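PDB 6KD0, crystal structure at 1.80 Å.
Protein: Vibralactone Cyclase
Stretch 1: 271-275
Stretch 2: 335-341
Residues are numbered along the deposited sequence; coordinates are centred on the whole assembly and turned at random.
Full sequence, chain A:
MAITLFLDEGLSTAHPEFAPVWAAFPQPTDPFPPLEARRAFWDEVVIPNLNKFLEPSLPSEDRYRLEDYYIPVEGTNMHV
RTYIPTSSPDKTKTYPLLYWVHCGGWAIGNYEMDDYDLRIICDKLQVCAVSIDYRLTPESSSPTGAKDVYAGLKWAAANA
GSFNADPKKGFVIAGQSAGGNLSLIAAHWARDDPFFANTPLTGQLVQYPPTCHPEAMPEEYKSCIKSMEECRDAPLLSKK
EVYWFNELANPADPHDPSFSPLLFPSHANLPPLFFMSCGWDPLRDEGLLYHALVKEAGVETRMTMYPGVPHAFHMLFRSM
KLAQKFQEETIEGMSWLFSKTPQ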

# COMPACT_ATOMS: atom_id res chain seq x y z
N PRO A 271 6.24 13.83 0.40
CA PRO A 271 5.81 13.84 1.81
C PRO A 271 6.70 12.96 2.66
O PRO A 271 7.36 12.04 2.15
CB PRO A 271 4.37 13.29 1.75
CG PRO A 271 3.97 13.31 0.32
CD PRO A 271 5.23 13.26 -0.50
N PRO A 272 6.77 13.23 3.96
CA PRO A 272 7.49 12.32 4.86
C PRO A 272 6.99 10.90 4.65
O PRO A 272 5.80 10.67 4.44
CB PRO A 272 7.15 12.85 6.26
CG PRO A 272 6.65 14.25 6.05
CD PRO A 272 6.12 14.35 4.66
N LEU A 273 7.91 9.95 4.69
CA LEU A 273 7.66 8.59 4.22
C LEU A 273 7.92 7.59 5.34
O LEU A 273 9.04 7.52 5.86
CB LEU A 273 8.55 8.27 3.02
CG LEU A 273 8.52 6.81 2.56
CD1 LEU A 273 7.13 6.42 2.07
CD2 LEU A 273 9.55 6.62 1.46
N PHE A 274 6.91 6.78 5.65
CA PHE A 274 7.02 5.65 6.57
C PHE A 274 6.96 4.39 5.72
O PHE A 274 5.93 4.10 5.09
CB PHE A 274 5.90 5.68 7.61
CG PHE A 274 6.05 4.66 8.73
CD1 PHE A 274 5.56 3.37 8.58
CD2 PHE A 274 6.63 5.01 9.93
CE1 PHE A 274 5.69 2.45 9.61
CE2 PHE A 274 6.76 4.09 10.97
CZ PHE A 274 6.29 2.80 10.80
N PHE A 275 8.06 3.64 5.71
CA PHE A 275 8.26 2.52 4.81
C PHE A 275 8.33 1.23 5.62
O PHE A 275 9.06 1.15 6.61
CB PHE A 275 9.55 2.72 4.00
CG PHE A 275 9.62 1.89 2.77
CD1 PHE A 275 9.91 0.54 2.84
CD2 PHE A 275 9.41 2.47 1.52
CE1 PHE A 275 9.97 -0.23 1.69
CE2 PHE A 275 9.48 1.70 0.36
CZ PHE A 275 9.76 0.35 0.46
N SER A 335 -0.01 7.32 12.73
CA SER A 335 -0.10 8.30 13.80
C SER A 335 1.07 9.27 13.76
O SER A 335 0.89 10.47 13.98
CB SER A 335 -0.17 7.61 15.16
OG SER A 335 -1.50 7.22 15.40
N TRP A 336 2.28 8.77 13.46
CA TRP A 336 3.44 9.64 13.30
C TRP A 336 3.19 10.65 12.19
O TRP A 336 3.35 11.86 12.38
CB TRP A 336 4.68 8.81 13.01
CG TRP A 336 5.87 9.64 12.62
CD1 TRP A 336 6.48 10.61 13.37
CD2 TRP A 336 6.58 9.58 11.38
NE1 TRP A 336 7.54 11.15 12.67
CE2 TRP A 336 7.62 10.54 11.44
CE3 TRP A 336 6.45 8.80 10.22
CZ2 TRP A 336 8.52 10.74 10.39
CZ3 TRP A 336 7.33 9.01 9.17
CH2 TRP A 336 8.36 9.97 9.27
N LEU A 337 2.74 10.17 11.03
CA LEU A 337 2.49 11.07 9.91
C LEU A 337 1.42 12.11 10.25
O LEU A 337 1.56 13.30 9.93
CB LEU A 337 2.11 10.27 8.68
CG LEU A 337 3.23 9.36 8.17
CD1 LEU A 337 2.71 8.40 7.07
CD2 LEU A 337 4.40 10.19 7.65
N PHE A 338 0.33 11.68 10.87
CA PHE A 338 -0.72 12.62 11.24
C PHE A 338 -0.28 13.58 12.34
O PHE A 338 -0.84 14.67 12.46
CB PHE A 338 -1.99 11.87 11.64
CG PHE A 338 -2.81 11.38 10.47
CD1 PHE A 338 -3.37 12.27 9.56
CD2 PHE A 338 -3.03 10.02 10.29
CE1 PHE A 338 -4.13 11.82 8.50
CE2 PHE A 338 -3.80 9.56 9.22
CZ PHE A 338 -4.34 10.46 8.32
N SER A 339 0.74 13.21 13.14
CA SER A 339 1.23 14.10 14.18
C SER A 339 1.95 15.32 13.63
O SER A 339 2.25 16.23 14.40
CB SER A 339 2.17 13.36 15.13
OG SER A 339 3.44 13.18 14.52
N LYS A 340 2.21 15.35 12.32
CA LYS A 340 2.83 16.52 11.71
C LYS A 340 1.83 17.63 11.43
O LYS A 340 2.24 18.74 11.09
CB LYS A 340 3.56 16.09 10.44
CG LYS A 340 4.60 15.03 10.76
CD LYS A 340 5.64 14.87 9.68
CE LYS A 340 6.85 14.09 10.20
NZ LYS A 340 7.52 14.79 11.33
N THR A 341 0.53 17.37 11.58
CA THR A 341 -0.51 18.40 11.59
C THR A 341 -1.47 18.08 12.74
O THR A 341 -2.64 17.76 12.52
CB THR A 341 -1.25 18.47 10.26
OG1 THR A 341 -1.66 17.15 9.87
CG2 THR A 341 -0.37 19.07 9.17

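Stretch 2 runs along the last part of a helix and into a turn, and it packs against the start of a strand and Pro-272, the residue just before it. No hydrogen bond crosses between the two stretches, so the contact rests largely on the fit of apolar side chains; the two stretches together bury 253 Å², both sides summed.

Ser-335 begins the stretch too far from the strand to take part, and its hydroxyl is hydrogen-bonded elsewhere in the structure. Trp-336 is the first residue to reach across. Its CA-to-CB bond points toward stretch 1, and with chi1 in t the long indole extends to three consecutive residues. Its CE3 lies 3.8 Å from CD2 of Phe-274, near the plane of the phenylalanine ring and at its edge. Farther along the six-membered ring, CZ3 of Trp-336 comes within 4.0 Å of the backbone O of Leu-273, which sits at the edge of the indole; CH2 of Trp-336 lies 4.3 Å from CB of Pro-272. A broad, rigid ring suits this place because one side chain can span three residues of stretch 1. Leu-273 contributes little but its backbone, since its own side chain points away.

Leu-337 also points toward stretch 1, and its two methyls meet different residues. CD2 of Leu-337 lies 3.5 Å from the backbone O of Pro-272 and 4.1 Å from CB of the same proline, whereas CD1 of Leu-337 approaches CB of Phe-274 at 4.2 Å. The branched end of leucine thus bridges two residues whose side chains both point toward the helix, as alternate positions along an extended chain often do. The CA atoms of Leu-337 and Pro-272, 7.2 Å apart, are the nearest pair of CA atoms across the two stretches.

Phe-338 and Ser-339 do not touch stretch 1. Phe-338 opens a type I turn that ends at Thr-341, with Thr-341 N donating to Phe-338 O at 3.2 Å. Ser-339 is short enough to fold back on its own backbone: with chi1 in p, its OG donates to Trp-336 O at 2.5 Å.

Lys-340 brings the chain back into contact. Its CA-to-CB bond points toward stretch 1, and its CD lies 3.8 Å from CG of Pro-272. Lysine suits such a border because its methylene chain can pack against a proline ring while its charged end serves another purpose; here NZ is hydrogen-bonded elsewhere in the structure. Thr-341 closes the turn beyond reach of the strand.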